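Local coordinates for putative uncharacterized protein PH0242 (Pyrococcus horikoshii, PDB 3VU1) that is the C-terminal globular domain of AglB, an archaeal oligosaccharyltransferase family protein, built largely of beta strands, at residues Y256-F261 / H277-Y282; I309-I314 / V327-P332. One frame throughout, in Å; residues are numbered along the deposited sequence.

Both contacts lie in the Peripheral 1 region and meet at one sheet: strand 275-285, the second partner in contact 1, is the neighbour of strand 325-331, the second partner in contact 2. Contact 1 is a pairing within that antiparallel sheet, with backbone hydrogen bonds, a shared carboxylate and a His-carboxylate bond. Contact 2 is packing between sheets, where strand 304-314 of the adjoining sheet lies against the edge strand and aliphatic side chains do the touching. Each is partly buried. The bond from Val327 N to Leu279 O, 2.8 Å and probably a hydrogen bond, joins the two, so residues 277-282 lie between 256-261 and 327-332.

Contact 1 (Y256-F261 / H277-Y282); sequences YKIEDF and HTLRLY
Glu259 OE2 is gripped by two donors from residues 277-282, which reach it from opposite faces of the carboxylate plane. Arg280 NH1 makes a salt bridge at 2.7 Å on the syn side, bent to 134° at the hydrogen. Tyr282 OH donates from above the plane, 2.8 Å from the same OE2. Two donors on one oxygen would be expected to stabilise the charged carboxylate. Lys257 CD sits over the centre of one face of the Tyr282 ring, 3.9 Å from its centroid. Tyr282 CB lies over the face of the Tyr256 ring, 3.5 Å from Tyr256 CE2, and the Tyr282 ring turns its edge toward that face in an offset edge-to-face pair.

On the other face of the sheet, Asp260 has CG anti to the backbone N (chi1 -158°), and both its oxygens accept from His277 ND1, at 2.8 Å for OD2 and 3.0 Å for OD1; His277 NE2 is held by Ser273 O. Ile258 CG2 packs beside Leu281 CD2 there. Backbone bonds in both directions between Glu259 and Arg280 mark an antiparallel hydrogen-bonded pair. The two strands form the middle of a four-stranded antiparallel sheet, flanked by strands 265-268 and 325-331, with helix 228-235 against Tyr256.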
# COMPACT_ATOMS: atom_id res chain seq x y z
N TYR A 256 14.59 -3.34 0.44
CA TYR A 256 14.58 -2.98 -0.96
C TYR A 256 15.90 -3.13 -1.70
O TYR A 256 15.93 -2.93 -2.91
CB TYR A 256 14.02 -1.57 -1.16
CG TYR A 256 14.80 -0.42 -0.57
CD1 TYR A 256 15.60 0.38 -1.38
CD2 TYR A 256 14.71 -0.10 0.79
CE1 TYR A 256 16.30 1.46 -0.86
CE2 TYR A 256 15.40 0.98 1.32
CZ TYR A 256 16.18 1.76 0.49
OH TYR A 256 16.86 2.82 1.00
N LYS A 257 16.97 -3.49 -1.00
CA LYS A 257 18.32 -3.54 -1.57
C LYS A 257 19.17 -4.25 -0.54
O LYS A 257 19.07 -3.95 0.66
CB LYS A 257 18.84 -2.12 -1.78
CG LYS A 257 20.14 -1.95 -2.56
CD LYS A 257 20.56 -0.49 -2.43
CE LYS A 257 21.65 -0.06 -3.39
NZ LYS A 257 21.12 0.61 -4.61
N ILE A 258 19.93 -5.24 -0.98
CA ILE A 258 20.91 -5.92 -0.14
C ILE A 258 22.31 -5.70 -0.75
O ILE A 258 22.48 -5.80 -1.99
CB ILE A 258 20.66 -7.42 -0.10
CG1 ILE A 258 19.25 -7.73 0.38
CG2 ILE A 258 21.73 -8.12 0.75
CD1 ILE A 258 19.01 -9.21 0.63
N GLU A 259 23.30 -5.41 0.10
CA GLU A 259 24.71 -5.40 -0.37
C GLU A 259 25.55 -6.46 0.33
O GLU A 259 25.44 -6.66 1.52
CB GLU A 259 25.34 -4.03 -0.23
CG GLU A 259 24.97 -3.04 -1.31
CD GLU A 259 25.31 -1.60 -0.94
OE1 GLU A 259 25.58 -0.81 -1.86
OE2 GLU A 259 25.33 -1.24 0.27
N ASP A 260 26.35 -7.18 -0.44
CA ASP A 260 27.27 -8.19 0.13
C ASP A 260 28.64 -7.52 0.21
O ASP A 260 29.05 -6.82 -0.75
CB ASP A 260 27.32 -9.41 -0.81
CG ASP A 260 27.79 -10.68 -0.13
OD1 ASP A 260 27.98 -10.67 1.11
OD2 ASP A 260 27.93 -11.72 -0.85
N PHE A 261 29.34 -7.67 1.33
CA PHE A 261 30.68 -7.16 1.42
C PHE A 261 31.70 -8.16 0.82
O PHE A 261 32.02 -9.14 1.45
CB PHE A 261 31.04 -6.77 2.86
CG PHE A 261 32.25 -5.88 2.95
CD1 PHE A 261 33.41 -6.32 3.62
CD2 PHE A 261 32.27 -4.62 2.33
CE1 PHE A 261 34.53 -5.50 3.70
CE2 PHE A 261 33.39 -3.80 2.40
CZ PHE A 261 34.52 -4.24 3.09
N HIS A 277 28.50 -14.30 5.17
CA HIS A 277 28.33 -13.05 4.48
C HIS A 277 28.27 -11.92 5.46
O HIS A 277 27.83 -12.07 6.61
CB HIS A 277 27.03 -13.05 3.69
CG HIS A 277 27.02 -13.98 2.49
ND1 HIS A 277 27.35 -13.55 1.24
CD2 HIS A 277 26.64 -15.33 2.37
CE1 HIS A 277 27.20 -14.58 0.36
NE2 HIS A 277 26.76 -15.67 1.05
N THR A 278 28.68 -10.75 5.01
CA THR A 278 28.37 -9.55 5.73
C THR A 278 27.49 -8.75 4.80
O THR A 278 27.86 -8.45 3.66
CB THR A 278 29.64 -8.80 6.15
OG1 THR A 278 30.23 -9.51 7.24
CG2 THR A 278 29.33 -7.39 6.64
N LEU A 279 26.29 -8.44 5.29
CA LEU A 279 25.25 -7.86 4.45
C LEU A 279 24.82 -6.52 5.00
O LEU A 279 24.78 -6.31 6.23
CB LEU A 279 24.05 -8.81 4.39
CG LEU A 279 24.27 -10.24 3.92
CD1 LEU A 279 22.99 -11.04 4.13
CD2 LEU A 279 24.70 -10.27 2.46
N ARG A 280 24.53 -5.60 4.09
CA ARG A 280 23.90 -4.36 4.43
C ARG A 280 22.48 -4.42 3.90
O ARG A 280 22.28 -4.49 2.68
CB ARG A 280 24.65 -3.17 3.83
CG ARG A 280 24.25 -1.84 4.48
CD ARG A 280 24.69 -0.64 3.66
NE ARG A 280 26.02 -0.19 4.05
CZ ARG A 280 26.93 0.28 3.20
NH1 ARG A 280 26.72 0.36 1.89
NH2 ARG A 280 28.09 0.67 3.68
N LEU A 281 21.50 -4.43 4.82
CA LEU A 281 20.07 -4.45 4.48
C LEU A 281 19.42 -3.06 4.49
O LEU A 281 19.41 -2.34 5.51
CB LEU A 281 19.36 -5.41 5.42
CG LEU A 281 20.19 -6.67 5.68
CD1 LEU A 281 19.53 -7.56 6.72
CD2 LEU A 281 20.45 -7.48 4.41
N TYR A 282 18.89 -2.66 3.35
CA TYR A 282 18.22 -1.36 3.22
C TYR A 282 16.74 -1.57 3.45
O TYR A 282 16.06 -2.24 2.67
CB TYR A 282 18.45 -0.75 1.85
CG TYR A 282 19.86 -0.28 1.61
CD1 TYR A 282 20.89 -1.21 1.37
CD2 TYR A 282 20.17 1.09 1.59
CE1 TYR A 282 22.19 -0.78 1.14
CE2 TYR A 282 21.47 1.53 1.35
CZ TYR A 282 22.47 0.59 1.13
OH TYR A 282 23.76 0.99 0.89

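Contact 2 (I309-I314 / V327-P332); sequences IKVGEI and VNVTLP
Val311 has CG1 anti to its carbonyl carbon (chi1 -61°), while Val329 has CG1 between backbone N and carbonyl carbon (chi1 64°), leaving CG2 anti to the backbone N; Val311 CG1 and Val329 CG2 meet 3.6 Å apart. The valines cross at an angle. The other methyl of Val311, CG2, lies 4.1 Å from Val327 CG1, so Val311 spans two inward-pointing valines of the facing strand. Val327 CG1 also rests near the backbone, 3.4 Å from Val311 O.

Farther along, Ile309 and Pro332 reach toward each other tip to tip, with Ile309 CD1 3.8 Å from Pro332 CD. The same CD1 is 3.8 Å from Thr330 O, so the isoleucine end lies against the end of strand 325-331 and the following proline. Ile309 CG2 touches Val329 CG2 more loosely, at 4.4 Å.

The strands run almost antiparallel, 171° between their directions, but with axes 6.6 Å apart they are joined by aliphatic packing rather than by backbone pairing. Strand 304-314, at its sheet's edge, bonds instead to strand 293-301, through Ile309 with Val297 and Val311 with Leu295. Strand 325-331, outermost in the four-stranded sheet, pairs with strand 275-285, so two edge strands pack here by their side chains.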
# COMPACT_ATOMS: atom_id res chain seq x y z
N ILE A 309 17.56 -18.65 11.81
CA ILE A 309 18.77 -18.03 12.32
C ILE A 309 18.49 -16.58 12.68
O ILE A 309 18.10 -15.78 11.83
CB ILE A 309 19.92 -18.06 11.28
CG1 ILE A 309 20.06 -19.46 10.69
CG2 ILE A 309 21.23 -17.58 11.90
CD1 ILE A 309 20.57 -19.45 9.27
N LYS A 310 18.72 -16.26 13.95
CA LYS A 310 18.63 -14.89 14.44
C LYS A 310 19.88 -14.11 13.99
O LYS A 310 21.00 -14.50 14.29
CB LYS A 310 18.45 -14.87 15.96
CG LYS A 310 18.77 -13.54 16.59
CD LYS A 310 18.31 -13.40 18.03
CE LYS A 310 18.97 -12.13 18.59
NZ LYS A 310 18.38 -11.60 19.85
N VAL A 311 19.68 -13.01 13.28
CA VAL A 311 20.80 -12.26 12.72
C VAL A 311 20.89 -10.84 13.26
O VAL A 311 21.77 -10.09 12.84
CB VAL A 311 20.76 -12.16 11.16
CG1 VAL A 311 20.82 -13.54 10.52
CG2 VAL A 311 19.56 -11.35 10.63
N GLY A 312 19.96 -10.45 14.13
CA GLY A 312 19.90 -9.05 14.54
C GLY A 312 18.68 -8.63 15.31
O GLY A 312 17.71 -9.37 15.42
N GLU A 313 18.75 -7.43 15.87
CA GLU A 313 17.64 -6.82 16.59
C GLU A 313 17.50 -5.37 16.17
O GLU A 313 18.49 -4.74 15.80
CB GLU A 313 17.90 -6.85 18.07
CG GLU A 313 17.76 -8.23 18.68
CD GLU A 313 18.01 -8.21 20.17
OE1 GLU A 313 17.51 -9.13 20.84
OE2 GLU A 313 18.69 -7.28 20.66
N ILE A 314 16.28 -4.83 16.20
CA ILE A 314 16.12 -3.39 16.01
C ILE A 314 15.21 -2.90 17.09
O ILE A 314 14.03 -3.25 17.10
CB ILE A 314 15.51 -3.02 14.65
CG1 ILE A 314 16.27 -3.69 13.51
CG2 ILE A 314 15.51 -1.52 14.49
CD1 ILE A 314 15.49 -3.78 12.22
N VAL A 327 24.49 -6.91 8.99
CA VAL A 327 24.41 -8.18 9.71
C VAL A 327 25.49 -9.12 9.23
O VAL A 327 26.02 -8.93 8.13
CB VAL A 327 23.03 -8.88 9.59
CG1 VAL A 327 21.92 -8.01 10.14
CG2 VAL A 327 22.73 -9.29 8.15
N ASN A 328 25.81 -10.12 10.06
CA ASN A 328 26.71 -11.23 9.70
C ASN A 328 25.99 -12.55 9.82
O ASN A 328 25.44 -12.86 10.86
CB ASN A 328 27.93 -11.24 10.61
CG ASN A 328 28.93 -10.21 10.20
OD1 ASN A 328 28.90 -9.08 10.67
ND2 ASN A 328 29.80 -10.56 9.26
N VAL A 329 26.00 -13.35 8.76
CA VAL A 329 25.21 -14.56 8.76
C VAL A 329 25.92 -15.71 8.06
O VAL A 329 26.60 -15.52 7.05
CB VAL A 329 23.80 -14.30 8.16
CG1 VAL A 329 23.87 -13.89 6.68
CG2 VAL A 329 22.88 -15.50 8.37
N THR A 330 25.78 -16.91 8.61
CA THR A 330 26.20 -18.09 7.89
C THR A 330 24.96 -18.76 7.33
O THR A 330 24.17 -19.35 8.09
CB THR A 330 26.97 -19.08 8.79
OG1 THR A 330 28.03 -18.39 9.47
CG2 THR A 330 27.56 -20.21 7.94
N LEU A 331 24.77 -18.66 6.02
CA LEU A 331 23.64 -19.28 5.34
C LEU A 331 23.91 -20.74 4.97
O LEU A 331 24.81 -21.01 4.19
CB LEU A 331 23.30 -18.50 4.06
CG LEU A 331 23.14 -16.99 4.16
CD1 LEU A 331 22.93 -16.44 2.77
CD2 LEU A 331 21.99 -16.60 5.06
N PRO A 332 23.09 -21.68 5.47
CA PRO A 332 23.24 -23.06 5.05
C PRO A 332 22.79 -23.21 3.63
O PRO A 332 22.12 -22.31 3.10
CB PRO A 332 22.26 -23.81 5.94
CG PRO A 332 21.18 -22.82 6.21
CD PRO A 332 21.86 -21.48 6.28